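Local structure of DNA repair protein MmcB-related protein (Silicibacter pomeroyi, 3DNX) at residues F29-E34 with V43-L48; S61-F66 with A92-A97; W78-F83 with E117-P122; G13-R18 with D105-E110. The protein is of unknown function but, as an MmcB-related member of the PD-(D/E)XK nuclease-like clan, may take part in DNA repair. One frame throughout, in Å; residues are numbered along the deposited sequence. Where two conformers were deposited one is given.

Contact 1. Residues F29-E34 with V43-L48; sequences FVSVEE and VDVMGL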
loop_
_atom_site.group_PDB
_atom_site.type_symbol
_atom_site.label_atom_id
_atom_site.label_comp_id
_atom_site.label_asym_id
_atom_site.label_seq_id
_atom_site.Cartn_x
_atom_site.Cartn_y
_atom_site.Cartn_z
ATOM N N PHE A 29 -0.063 -12.478 4.233
ATOM C CA PHE A 29 -0.885 -11.303 4.380
ATOM C C PHE A 29 -0.001 -10.047 4.456
ATOM O O PHE A 29 1.229 -10.120 4.635
ATOM C CB PHE A 29 -1.778 -11.416 5.620
ATOM C CG PHE A 29 -3.065 -12.168 5.383
ATOM C CD1 PHE A 29 -3.039 -13.524 5.022
ATOM C CD2 PHE A 29 -4.294 -11.556 5.606
ATOM C CE1 PHE A 29 -4.204 -14.224 4.827
ATOM C CE2 PHE A 29 -5.460 -12.236 5.377
ATOM C CZ PHE A 29 -5.434 -13.585 5.009
ATOM N N VAL A 30 -0.614 -8.895 4.216
ATOM C CA VAL A 30 0.015 -7.614 4.505
ATOM C C VAL A 30 -0.948 -6.837 5.397
ATOM O O VAL A 30 -2.107 -7.224 5.544
ATOM C CB VAL A 30 0.312 -6.805 3.222
ATOM C CG1 VAL A 30 1.446 -7.524 2.389
ATOM C CG2 VAL A 30 -0.944 -6.638 2.365
ATOM N N SER A 31 -0.496 -5.732 5.937
ATOM C CA SER A 31 -1.310 -5.021 6.925
ATOM C C SER A 31 -0.984 -3.543 6.934
ATOM O O SER A 31 0.078 -3.114 6.467
ATOM C CB SER A 31 -1.140 -5.614 8.298
ATOM O OG SER A 31 0.210 -5.468 8.754
ATOM N N VAL A 32 -1.937 -2.773 7.460
ATOM C CA VAL A 32 -1.707 -1.403 7.845
ATOM C C VAL A 32 -2.300 -1.176 9.233
ATOM O O VAL A 32 -3.148 -1.943 9.718
ATOM C CB VAL A 32 -2.284 -0.332 6.861
ATOM C CG1 VAL A 32 -1.585 -0.438 5.469
ATOM C CG2 VAL A 32 -3.780 -0.369 6.735
ATOM N N GLU A 33 -1.861 -0.100 9.849
ATOM C CA GLU A 33 -2.380 0.286 11.126
ATOM C C GLU A 33 -3.271 1.530 11.071
ATOM O O GLU A 33 -3.133 2.411 10.204
ATOM C CB GLU A 33 -1.223 0.538 12.097
ATOM C CG GLU A 33 -0.548 -0.681 12.625
ATOM C CD GLU A 33 0.432 -0.343 13.781
ATOM O OE1 GLU A 33 0.040 0.375 14.767
ATOM O OE2 GLU A 33 1.585 -0.818 13.727
ATOM N N GLU A 34 -4.201 1.592 12.024
ATOM C CA GLU A 34 -5.089 2.754 12.186
ATOM C C GLU A 34 -5.828 3.060 10.903
ATOM O O GLU A 34 -5.805 4.159 10.405
ATOM C CB GLU A 34 -4.275 3.953 12.652
ATOM C CG GLU A 34 -3.468 3.625 13.878
ATOM C CD GLU A 34 -2.798 4.828 14.469
ATOM O OE1 GLU A 34 -2.188 5.597 13.704
ATOM O OE2 GLU A 34 -2.868 4.987 15.711
ATOM N N VAL A 43 -9.846 1.145 12.698
ATOM C CA VAL A 43 -9.486 -0.183 13.149
ATOM C C VAL A 43 -7.983 -0.248 13.405
ATOM O O VAL A 43 -7.201 0.358 12.695
ATOM C CB VAL A 43 -9.941 -1.311 12.165
ATOM C CG1 VAL A 43 -11.429 -1.176 11.750
ATOM C CG2 VAL A 43 -9.069 -1.400 10.999
ATOM N N ASP A 44 -7.590 -1.003 14.425
ATOM C CA ASP A 44 -6.186 -1.023 14.879
ATOM C C ASP A 44 -5.230 -1.636 13.844
ATOM O O ASP A 44 -4.178 -1.069 13.566
ATOM C CB ASP A 44 -6.087 -1.785 16.196
ATOM C CG ASP A 44 -6.844 -1.093 17.333
ATOM O OD1 ASP A 44 -7.021 0.142 17.270
ATOM O OD2 ASP A 44 -7.228 -1.820 18.274
ATOM N N VAL A 45 -5.625 -2.778 13.286
ATOM C CA VAL A 45 -4.912 -3.374 12.182
ATOM C C VAL A 45 -5.924 -3.850 11.145
ATOM O O VAL A 45 -6.908 -4.521 11.481
ATOM C CB VAL A 45 -4.006 -4.544 12.629
ATOM C CG1 VAL A 45 -3.338 -5.223 11.402
ATOM C CG2 VAL A 45 -2.934 -4.043 13.589
HETATM N N MSE A 46 -5.663 -3.497 9.881
HETATM C CA MSE A 46 -6.340 -4.152 8.769
HETATM C C MSE A 46 -5.374 -5.077 8.073
HETATM O O MSE A 46 -4.265 -4.646 7.739
HETATM C CB MSE A 46 -6.934 -3.144 7.784
HETATM C CG MSE A 46 -7.694 -3.872 6.612
HETATM SE SE MSE A 46 -8.541 -2.805 5.295
HETATM C CE MSE A 46 -8.196 -3.892 3.661
ATOM N N GLY A 47 -5.795 -6.333 7.863
ATOM C CA GLY A 47 -5.001 -7.305 7.109
ATOM C C GLY A 47 -5.608 -7.555 5.753
ATOM O O GLY A 47 -6.847 -7.610 5.622
ATOM N N LEU A 48 -4.741 -7.680 4.727
ATOM C CA LEU A 48 -5.145 -7.970 3.383
ATOM C C LEU A 48 -4.450 -9.239 2.887
ATOM O O LEU A 48 -3.198 -9.329 2.864
ATOM C CB LEU A 48 -4.833 -6.797 2.457
ATOM C CG LEU A 48 -5.100 -6.985 0.975
ATOM C CD1 LEU A 48 -6.602 -7.214 0.709
ATOM C CD2 LEU A 48 -4.532 -5.783 0.139
HETATM O O HOH W 1 -2.768 0.139 15.660
#

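Contact 2. Residues S61-F66 with A92-A97; sequences SSRADF and AELLPA. With NA (sodium ion), chain C.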
loop_
_atom_site.group_PDB
_atom_site.type_symbol
_atom_site.label_atom_id
_atom_site.label_comp_id
_atom_site.label_asym_id
_atom_site.label_seq_id
_atom_site.Cartn_x
_atom_site.Cartn_y
_atom_site.Cartn_z
ATOM N N SER A 61 -5.035 -3.788 24.809
ATOM C CA SER A 61 -3.855 -3.899 25.631
ATOM C C SER A 61 -4.211 -4.067 27.114
ATOM O O SER A 61 -3.325 -4.378 27.928
ATOM C CB SER A 61 -3.006 -2.664 25.399
ATOM O OG SER A 61 -3.768 -1.483 25.698
ATOM N N SER A 62 -5.512 -3.896 27.423
ATOM C CA SER A 62 -6.055 -3.936 28.790
ATOM C C SER A 62 -7.542 -4.286 28.733
ATOM O O SER A 62 -8.188 -4.057 27.727
ATOM C CB SER A 62 -5.935 -2.545 29.457
ATOM O OG SER A 62 -4.993 -2.523 30.511
ATOM N N ARG A 63 -8.093 -4.781 29.833
ATOM C CA ARG A 63 -9.558 -4.875 29.992
ATOM C C ARG A 63 -10.307 -3.560 29.746
ATOM O O ARG A 63 -11.385 -3.555 29.141
ATOM C CB ARG A 63 -9.896 -5.342 31.394
ATOM C CG ARG A 63 -9.724 -6.806 31.566
ATOM C CD ARG A 63 -10.339 -7.240 32.846
ATOM N NE ARG A 63 -11.802 -7.199 32.786
ATOM C CZ ARG A 63 -12.597 -7.776 33.676
ATOM N NH1 ARG A 63 -12.082 -8.442 34.700
ATOM N NH2 ARG A 63 -13.917 -7.685 33.551
ATOM N N ALA A 64 -9.743 -2.445 30.208
ATOM C CA ALA A 64 -10.357 -1.109 29.965
ATOM C C ALA A 64 -10.383 -0.787 28.469
ATOM O O ALA A 64 -11.368 -0.232 27.963
ATOM C CB ALA A 64 -9.626 -0.033 30.715
ATOM N N ASP A 65 -9.317 -1.156 27.754
ATOM C CA ASP A 65 -9.259 -0.948 26.335
ATOM C C ASP A 65 -10.424 -1.678 25.659
ATOM O O ASP A 65 -11.015 -1.177 24.686
ATOM C CB ASP A 65 -7.924 -1.463 25.784
ATOM C CG ASP A 65 -7.524 -0.793 24.503
ATOM O OD1 ASP A 65 -7.905 0.381 24.274
ATOM O OD2 ASP A 65 -6.795 -1.432 23.720
ATOM N N PHE A 66 -10.738 -2.873 26.168
ATOM C CA PHE A 66 -11.790 -3.727 25.594
ATOM C C PHE A 66 -13.153 -3.126 25.950
ATOM O O PHE A 66 -14.055 -3.054 25.116
ATOM C CB PHE A 66 -11.631 -5.192 26.098
ATOM C CG PHE A 66 -12.837 -6.038 25.906
ATOM C CD1 PHE A 66 -13.292 -6.324 24.649
ATOM C CD2 PHE A 66 -13.510 -6.562 26.996
ATOM C CE1 PHE A 66 -14.453 -7.097 24.475
ATOM C CE2 PHE A 66 -14.630 -7.359 26.821
ATOM C CZ PHE A 66 -15.093 -7.624 25.548
ATOM N N ALA A 92 -8.707 -13.614 28.302
ATOM C CA ALA A 92 -9.235 -13.928 26.990
ATOM C C ALA A 92 -10.643 -14.551 26.954
ATOM O O ALA A 92 -11.365 -14.370 25.970
ATOM C CB ALA A 92 -8.203 -14.868 26.218
ATOM N N GLU A 93 -11.041 -15.256 28.006
ATOM C CA GLU A 93 -12.371 -15.883 28.098
ATOM C C GLU A 93 -13.522 -14.897 28.101
ATOM O O GLU A 93 -14.655 -15.254 27.802
ATOM C CB GLU A 93 -12.472 -16.765 29.347
ATOM C CG GLU A 93 -11.752 -18.129 29.201
ATOM C CD GLU A 93 -11.802 -19.035 30.381
ATOM O OE1 GLU A 93 -12.504 -18.785 31.429
ATOM O OE2 GLU A 93 -11.115 -20.084 30.292
ATOM N N LEU A 94 -13.224 -13.668 28.473
ATOM C CA LEU A 94 -14.213 -12.577 28.499
ATOM C C LEU A 94 -14.500 -12.011 27.129
ATOM O O LEU A 94 -15.472 -11.301 26.971
ATOM C CB LEU A 94 -13.743 -11.458 29.437
ATOM C CG LEU A 94 -13.573 -11.903 30.908
ATOM C CD1 LEU A 94 -13.424 -10.666 31.803
ATOM C CD2 LEU A 94 -14.690 -12.832 31.463
ATOM N N LEU A 95 -13.658 -12.311 26.130
ATOM C CA LEU A 95 -13.914 -11.800 24.780
ATOM C C LEU A 95 -15.102 -12.583 24.146
ATOM O O LEU A 95 -15.334 -13.763 24.469
ATOM C CB LEU A 95 -12.684 -11.872 23.902
ATOM C CG LEU A 95 -11.459 -11.117 24.377
ATOM C CD1 LEU A 95 -10.093 -11.570 23.651
ATOM C CD2 LEU A 95 -11.720 -9.633 24.197
ATOM N N PRO A 96 -15.854 -11.915 23.252
ATOM C CA PRO A 96 -16.979 -12.564 22.547
ATOM C C PRO A 96 -16.566 -13.913 21.901
ATOM O O PRO A 96 -15.553 -13.983 21.178
ATOM C CB PRO A 96 -17.339 -11.569 21.464
ATOM C CG PRO A 96 -16.841 -10.246 21.943
ATOM C CD PRO A 96 -15.686 -10.508 22.879
ATOM N N ALA A 97 -17.366 -14.942 22.145
ATOM C CA ALA A 97 -17.081 -16.288 21.686
ATOM C C ALA A 97 -16.999 -16.408 20.170
ATOM O O ALA A 97 -16.258 -17.246 19.662
ATOM C CB ALA A 97 -18.156 -17.210 22.196
HETATM NA NA NA C . -6.070 -0.605 21.570
HETATM O O HOH W 2 -6.779 1.474 22.334
HETATM O O HOH W 3 -4.543 -0.177 19.998
HETATM O O HOH W 4 -8.011 -0.713 20.279
#

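Contact 3. Residues W78-F83 with E117-P122; sequences WCDRYF and EQKLAP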
loop_
_atom_site.group_PDB
_atom_site.type_symbol
_atom_site.label_atom_id
_atom_site.label_comp_id
_atom_site.label_asym_id
_atom_site.label_seq_id
_atom_site.Cartn_x
_atom_site.Cartn_y
_atom_site.Cartn_z
ATOM N N TRP A 78 -17.292 -4.421 7.794
ATOM C CA TRP A 78 -16.145 -3.883 7.067
ATOM C C TRP A 78 -15.027 -4.895 6.876
ATOM O O TRP A 78 -13.919 -4.494 6.530
ATOM C CB TRP A 78 -15.608 -2.651 7.794
ATOM C CG TRP A 78 -16.621 -1.583 7.878
ATOM C CD1 TRP A 78 -17.296 -1.185 8.989
ATOM C CD2 TRP A 78 -17.128 -0.792 6.788
ATOM N NE1 TRP A 78 -18.188 -0.179 8.664
ATOM C CE2 TRP A 78 -18.104 0.077 7.322
ATOM C CE3 TRP A 78 -16.851 -0.738 5.413
ATOM C CZ2 TRP A 78 -18.785 0.994 6.544
ATOM C CZ3 TRP A 78 -17.516 0.170 4.642
ATOM C CH2 TRP A 78 -18.488 1.027 5.204
ATOM N N CYS A 79 -15.315 -6.185 7.108
ATOM C CA CYS A 79 -14.310 -7.239 6.981
ATOM C C CYS A 79 -14.913 -8.598 6.650
ATOM O O CYS A 79 -16.109 -8.792 6.751
ATOM C CB CYS A 79 -13.459 -7.335 8.257
ATOM S SG CYS A 79 -14.334 -7.773 9.770
ATOM N N ASP A 80 -14.075 -9.499 6.157
ATOM C CA ASP A 80 -14.439 -10.887 5.976
ATOM C C ASP A 80 -14.311 -11.632 7.304
ATOM O O ASP A 80 -15.139 -12.476 7.595
ATOM C CB ASP A 80 -13.543 -11.557 4.946
ATOM C CG ASP A 80 -13.661 -10.944 3.593
ATOM O OD1 ASP A 80 -14.798 -10.781 3.082
ATOM O OD2 ASP A 80 -12.623 -10.654 3.017
ATOM N N ARG A 81 -13.287 -11.303 8.098
ATOM C CA ARG A 81 -13.036 -11.928 9.395
ATOM C C ARG A 81 -12.604 -10.854 10.391
ATOM O O ARG A 81 -11.838 -9.970 10.053
ATOM C CB ARG A 81 -11.960 -12.998 9.299
ATOM C CG ARG A 81 -12.307 -14.152 8.370
ATOM C CD ARG A 81 -11.337 -15.290 8.543
ATOM N NE ARG A 81 -11.321 -16.194 7.402
ATOM C CZ ARG A 81 -11.774 -17.445 7.386
ATOM N NH1 ARG A 81 -11.691 -18.152 6.272
ATOM N NH2 ARG A 81 -12.263 -18.014 8.458
ATOM N N TYR A 82 -13.163 -10.930 11.583
ATOM C CA TYR A 82 -12.891 -10.035 12.716
ATOM C C TYR A 82 -12.238 -10.784 13.877
ATOM O O TYR A 82 -12.719 -11.867 14.318
ATOM C CB TYR A 82 -14.202 -9.402 13.215
ATOM C CG TYR A 82 -13.981 -8.536 14.409
ATOM C CD1 TYR A 82 -13.585 -7.226 14.262
ATOM C CD2 TYR A 82 -14.176 -9.034 15.707
ATOM C CE1 TYR A 82 -13.346 -6.419 15.367
ATOM C CE2 TYR A 82 -13.924 -8.250 16.811
ATOM C CZ TYR A 82 -13.548 -6.927 16.625
ATOM O OH TYR A 82 -13.313 -6.117 17.701
ATOM N N PHE A 83 -11.123 -10.223 14.363
ATOM C CA PHE A 83 -10.293 -10.807 15.427
ATOM C C PHE A 83 -10.009 -9.790 16.507
ATOM O O PHE A 83 -9.877 -8.568 16.234
ATOM C CB PHE A 83 -8.898 -11.233 14.972
ATOM C CG PHE A 83 -8.873 -12.241 13.854
ATOM C CD1 PHE A 83 -8.539 -13.558 14.083
ATOM C CD2 PHE A 83 -9.151 -11.837 12.551
ATOM C CE1 PHE A 83 -8.489 -14.477 13.032
ATOM C CE2 PHE A 83 -9.096 -12.735 11.506
ATOM C CZ PHE A 83 -8.786 -14.060 11.745
ATOM N N GLU A 117 -16.076 -16.700 8.873
ATOM C CA GLU A 117 -16.091 -15.906 7.627
ATOM C C GLU A 117 -17.476 -15.295 7.363
ATOM O O GLU A 117 -18.467 -16.007 7.300
ATOM C CB GLU A 117 -15.635 -16.739 6.414
ATOM C CG GLU A 117 -15.676 -15.932 5.095
ATOM C CD GLU A 117 -14.401 -16.017 4.268
ATOM O OE1 GLU A 117 -13.626 -16.966 4.482
ATOM O OE2 GLU A 117 -14.168 -15.137 3.399
ATOM N N GLN A 118 -17.511 -13.969 7.242
ATOM C CA GLN A 118 -18.707 -13.209 6.896
ATOM C C GLN A 118 -18.375 -12.357 5.664
ATOM O O GLN A 118 -18.268 -11.129 5.764
ATOM C CB GLN A 118 -19.135 -12.317 8.084
ATOM C CG GLN A 118 -18.454 -12.654 9.438
ATOM C CD GLN A 118 -19.398 -12.566 10.625
ATOM O OE1 GLN A 118 -19.438 -13.476 11.450
ATOM N NE2 GLN A 118 -20.164 -11.480 10.713
ATOM N N LYS A 119 -18.185 -13.011 4.522
ATOM C CA LYS A 119 -17.688 -12.342 3.314
ATOM C C LYS A 119 -18.346 -10.992 2.941
ATOM O O LYS A 119 -19.551 -10.775 3.077
ATOM C CB LYS A 119 -17.771 -13.274 2.100
ATOM C CG LYS A 119 -16.603 -14.251 1.926
ATOM C CD LYS A 119 -16.557 -14.744 0.438
ATOM C CE LYS A 119 -16.522 -16.284 0.305
ATOM N NZ LYS A 119 -15.267 -16.892 0.850
ATOM N N LEU A 120 -17.495 -10.110 2.440
ATOM C CA LEU A 120 -17.845 -8.759 2.046
ATOM C C LEU A 120 -18.417 -8.823 0.608
ATOM O O LEU A 120 -18.039 -9.692 -0.181
ATOM C CB LEU A 120 -16.553 -7.920 2.098
ATOM C CG LEU A 120 -16.300 -6.626 2.890
ATOM C CD1 LEU A 120 -17.088 -6.427 4.110
ATOM C CD2 LEU A 120 -14.800 -6.574 3.232
ATOM N N ALA A 121 -19.327 -7.914 0.267
ATOM C CA ALA A 121 -19.797 -7.770 -1.121
ATOM C C ALA A 121 -18.667 -7.207 -2.028
ATOM O O ALA A 121 -17.821 -6.471 -1.528
ATOM C CB ALA A 121 -21.041 -6.875 -1.157
ATOM N N PRO A 122 -18.610 -7.608 -3.334
ATOM C CA PRO A 122 -17.572 -7.201 -4.307
ATOM C C PRO A 122 -17.275 -5.698 -4.388
ATOM O O PRO A 122 -16.101 -5.306 -4.517
ATOM C CB PRO A 122 -18.127 -7.679 -5.669
ATOM C CG PRO A 122 -19.028 -8.824 -5.342
ATOM C CD PRO A 122 -19.529 -8.612 -3.911
HETATM O O HOH W 5 -12.593 -13.407 1.397
#

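Contact 4. Residues G13-R18 with D105-E110; sequences GQRLAR and DAYDAE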
loop_
_atom_site.group_PDB
_atom_site.type_symbol
_atom_site.label_atom_id
_atom_site.label_comp_id
_atom_site.label_asym_id
_atom_site.label_seq_id
_atom_site.Cartn_x
_atom_site.Cartn_y
_atom_site.Cartn_z
ATOM N N GLY A 13 -0.819 -0.806 22.680
ATOM C CA GLY A 13 -1.555 -1.246 21.475
ATOM C C GLY A 13 -0.658 -1.356 20.253
ATOM O O GLY A 13 -0.826 -2.242 19.378
ATOM N N GLN A 14 0.318 -0.454 20.168
ATOM C CA GLN A 14 1.226 -0.485 19.050
ATOM C C GLN A 14 2.101 -1.718 19.098
ATOM O O GLN A 14 2.533 -2.198 18.060
ATOM C CB GLN A 14 2.096 0.778 19.001
ATOM C CG GLN A 14 1.340 2.044 18.596
ATOM C CD GLN A 14 2.204 3.270 18.648
ATOM O OE1 GLN A 14 2.872 3.532 19.648
ATOM N NE2 GLN A 14 2.183 4.055 17.570
ATOM N N ARG A 15 2.423 -2.161 20.304
ATOM C CA ARG A 15 3.225 -3.360 20.506
ATOM C C ARG A 15 2.513 -4.575 19.953
ATOM O O ARG A 15 3.078 -5.327 19.173
ATOM C CB ARG A 15 3.527 -3.521 22.003
ATOM C CG ARG A 15 4.671 -2.628 22.523
ATOM C CD ARG A 15 4.942 -2.901 23.990
ATOM N NE ARG A 15 6.231 -2.375 24.439
ATOM C CZ ARG A 15 7.375 -3.069 24.540
ATOM N NH1 ARG A 15 8.466 -2.455 24.985
ATOM N NH2 ARG A 15 7.457 -4.361 24.214
ATOM N N LEU A 16 1.265 -4.768 20.376
ATOM C CA LEU A 16 0.458 -5.875 19.875
ATOM C C LEU A 16 0.369 -5.802 18.351
ATOM O O LEU A 16 0.553 -6.812 17.692
ATOM C CB LEU A 16 -0.955 -5.882 20.493
ATOM C CG LEU A 16 -1.074 -6.052 22.013
ATOM C CD1 LEU A 16 -2.516 -5.768 22.495
ATOM C CD2 LEU A 16 -0.651 -7.447 22.388
ATOM N N ALA A 17 0.144 -4.599 17.801
ATOM C CA ALA A 17 -0.021 -4.472 16.376
ATOM C C ALA A 17 1.275 -4.867 15.618
ATOM O O ALA A 17 1.221 -5.329 14.477
ATOM C CB ALA A 17 -0.439 -3.063 15.994
ATOM N N ARG A 18 2.418 -4.587 16.228
ATOM C CA ARG A 18 3.715 -5.014 15.633
ATOM C C ARG A 18 3.813 -6.485 15.493
ATOM O O ARG A 18 4.145 -6.982 14.420
ATOM C CB ARG A 18 4.889 -4.472 16.454
ATOM C CG ARG A 18 6.284 -4.601 15.800
ATOM C CD ARG A 18 7.210 -3.996 16.854
ATOM N NE ARG A 18 8.569 -3.785 16.464
ATOM C CZ ARG A 18 9.602 -4.508 16.885
ATOM N NH1 ARG A 18 10.819 -4.160 16.478
ATOM N NH2 ARG A 18 9.443 -5.569 17.682
ATOM N N ASP A 105 2.408 -10.224 21.163
ATOM C CA ASP A 105 3.265 -9.260 21.875
ATOM C C ASP A 105 4.007 -8.444 20.825
ATOM O O ASP A 105 3.633 -8.507 19.677
ATOM C CB ASP A 105 4.212 -9.931 22.896
ATOM C CG ASP A 105 5.229 -10.905 22.269
ATOM O OD1 ASP A 105 5.481 -10.932 21.047
ATOM O OD2 ASP A 105 5.823 -11.674 23.044
ATOM N N ALA A 106 5.052 -7.698 21.200
ATOM C CA ALA A 106 5.720 -6.832 20.231
ATOM C C ALA A 106 6.475 -7.624 19.192
ATOM O O ALA A 106 6.837 -7.049 18.194
ATOM C CB ALA A 106 6.676 -5.822 20.916
ATOM N N TYR A 107 6.684 -8.932 19.396
ATOM C CA TYR A 107 7.616 -9.659 18.579
ATOM C C TYR A 107 7.014 -10.715 17.676
ATOM O O TYR A 107 7.675 -11.170 16.733
ATOM C CB TYR A 107 8.641 -10.330 19.473
ATOM C CG TYR A 107 9.270 -9.329 20.412
ATOM C CD1 TYR A 107 10.172 -8.410 19.932
ATOM C CD2 TYR A 107 8.887 -9.254 21.756
ATOM C CE1 TYR A 107 10.778 -7.481 20.770
ATOM C CE2 TYR A 107 9.461 -8.311 22.604
ATOM C CZ TYR A 107 10.412 -7.432 22.099
ATOM O OH TYR A 107 11.009 -6.479 22.887
ATOM N N ASP A 108 5.788 -11.112 17.968
ATOM C CA ASP A 108 5.117 -12.191 17.221
ATOM C C ASP A 108 3.668 -12.298 17.655
ATOM O O ASP A 108 3.220 -11.559 18.524
ATOM C CB ASP A 108 5.832 -13.503 17.443
ATOM C CG ASP A 108 5.640 -14.521 16.285
ATOM O OD1 ASP A 108 4.847 -14.326 15.330
ATOM O OD2 ASP A 108 6.318 -15.536 16.374
ATOM N N ALA A 109 2.924 -13.204 17.021
ATOM C CA ALA A 109 1.555 -13.480 17.362
ATOM C C ALA A 109 1.152 -14.870 16.899
ATOM O O ALA A 109 1.833 -15.494 16.079
ATOM C CB ALA A 109 0.621 -12.436 16.777
ATOM N N GLU A 110 0.073 -15.405 17.469
ATOM C CA GLU A 110 -0.506 -16.669 16.971
ATOM C C GLU A 110 -2.016 -16.609 16.982
ATOM O O GLU A 110 -2.608 -16.055 17.881
ATOM C CB GLU A 110 -0.010 -17.871 17.778
ATOM C CG GLU A 110 -0.366 -17.823 19.261
ATOM C CD GLU A 110 0.222 -18.955 20.096
ATOM O OE1 GLU A 110 0.952 -19.808 19.572
ATOM O OE2 GLU A 110 -0.039 -18.981 21.332
HETATM O O HOH W 6 5.783 -6.858 24.191
#

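Contact 1. Residues F29-E34 with V43-L48
Val-30 and Leu-48 exchange two backbone hydrogen bonds, Val-30 N to Leu-48 O at 2.9 Å and Leu-48 N to Val-30 O at 2.8 Å. Val-32 and Met-46 (a selenomethionine) form the next hydrogen-bonded pair, and beyond it Glu-34 N reaches Asp-44 O at 3.1 Å, where the chain turns a corner. C-H groups add to the ladder: Ser-31 CA lies 3.1 Å from Met-46 O. These strands, 30-35 and 43-48, form the antiparallel hairpin at one side of the mixed sheet. Asp-44, at the corner of its strand, bonds through OD2 to Cys-59 N; its place near Glu-58 and a sodium ion is consistent with the acidic residue of a PD-(D/E)XK core. Apolar packing differs on the two faces. Val-30 and Leu-48 lie side by side, CG2 of the valine 3.9 Å from CB of the leucine, with Val-32 and Met-46 on the same face against Phe-132 of helix 122-144. On the other face Ser-31 CB touches Val-45 CG1 at 3.8 Å, and Ala-17 of helix 12-26 packs on Val-45. The Phe-29 ring turns its edge to Gly-47 C, and its CD2 lies 3.6 Å from Leu-48 C. A water donates to Glu-33 OE1 and Asp-44 O, while Glu-33 OE2 pairs with Arg-144 of the second subunit.

Contact 2. Residues S61-F66 with A92-A97
Phe-66, which gives up most surface here, points its ring from helix 63-68 into the bend formed by Leu-94, Leu-95 and Pro-96. CG anti to the backbone N (chi1 163°) carries the ring out to Leu-95, whose CD2 sits over one face, 3.9 Å from the centroid and displaced toward the CD1-CE1 rim, in a CH-pi contact. Pro-96 meets the ring tip to tip, its CD 4.0 Å from Phe-66 CE1. Beyond these segments the ring packs edge-to-face on Trp-84, and Leu-95 also rests on that tryptophan and on Phe-90. Leu-94, the second large contributor, turns its side chain toward the helix, where CD1 lies over the centre of one face of the Arg-63 guanidinium, 3.5 Å from Arg-63 CZ. A bend at chi3 (72°) turns the arginine NE off the line of the chain. Opposite in character is Asp-65: its OD2 binds a sodium ion at 2.4 Å together with three waters and Cys-59 O, and also accepts from Ser-61 N at 3.1 Å. This site, just after strand 54-59, is consistent with the metal-binding side of a PD-(D/E)XK-like core. The two segments therefore meet through van der Waals and CH-pi contacts, mostly apolar with one cation laid flat on a methyl, while the carboxylate of Asp-65 is turned to the metal.

Contact 3. Residues W78-F83 with E117-P122
The turn into strand 81-86 is bonded to the loop leading into helix 122-144, and Asp-80 ties them with both its backbone and its side chain. Asp-80 O accepts from Gln-118 N at 2.8 Å, nearly straight at 177°. Two residues on, Leu-120 N donates a hydrogen bond to Asp-80 OD1 at 2.9 Å. The carboxylate comes within range because CG lies beside the backbone N (chi1 -62°). Its other oxygen, OD2, is held by Arg-125 and Ile-54 N, so the acid is well satisfied in its buried place. Leu-120 fills the side next to Cys-79, its CD1 3.5 Å from Cys-79 N. Outside the Asp-80 bonds, Arg-81 NH1 makes a salt bridge to Glu-117 OE1 at 2.9 Å, the two flat groups turned 64° apart, while Glu-117 CB lies over the centre of the guanidinium. Arg-81 NH2 bonds to Ala-115 O. An alanine in place of Arg-81 would probably leave Glu-117 OE1 without its charged mate and Ala-115 O without this donor. Glu-117 OE2 pairs with Lys-119 NZ in a salt bridge, 3.3 Å, whose hydrogen bond is weak, and a water donates to it and, weakly, to Asp-80 OD2. Arg-81, Glu-117 and Lys-119 thus form a salt-bridge network that joins the start of strand 81-86, inside the mixed sheet, to the loop before helix 122-144.

Contact 4. Residues G13-R18 with D105-E110
Arg-15 meets Ala-106 twice, through its backbone and its side chain. Its carbonyl O accepts a C-H contact from Ala-106 CA at 3.2 Å, while its extended side chain brings NH2 to 3.7 Å from Ala-106 CB. A water accepts from both Arg-15 NH2 and Ala-106 N, bridging helix 12-26 and the turn. Leu-16, next along, directs its CB away from the turn, though its end comes nearer, and it packs on Ala-104 of strand 100-104. Arg-18 then carries the polar bond: with CG anti to the backbone N (chi1 -168°) and the chain extended to NE, NH2 donates to Ala-106 O at 3.0 Å. The oxygen lies near the guanidinium plane, whereas the donor stands 51° above the carbonyl plane. Tyr-107 CD1 touches the same guanidinium edge, 3.7 Å from Arg-18 NH2, and the ring is turned 82° to that group. Ala-106 CB in turn lies over the centre of one face of the Tyr-107 ring. An alanine at Arg-18 would probably leave Ala-106 O without this donor and strip Tyr-107 CD1 of the guanidinium edge it rests against. The receiving turn is shaped by Asp-105 OD1, which accepts from Tyr-107 N at 2.9 Å, an Asx turn. Arg-22 stands close to Arg-18 and bonds to Tyr-107 O, so two neighbouring cations both draw on turn carbonyls. That sharing would be expected to ease their mutual repulsion while binding the helix to the turn before strand 109-113.

Contact 4 closes the largest loop: contacts 1 and 2 are nested inside it, whereas contact 3 alternates with both 2 and 4 along the chain. Contacts 1, 3 and 4 have segments on the six-stranded mixed sheet; contact 2 lies beside it. Contact 1 has its centre about 4 Å from the centre of the chain and about 12 Å from that of contact 4, which it touches where Glu-33 meets Ala-17. Contacts 2 and 4 touch through Ser-61, against Leu-16 and Gly-13. Contacts 3 and 4, about 22 Å apart between centres, lie on opposite sides of the chain's centre. Helix 12-26 packs against both the hairpin and Ser-61 near the sodium site; the mixed sheet with its acidic residues is consistent with a PD-(D/E)XK-like core.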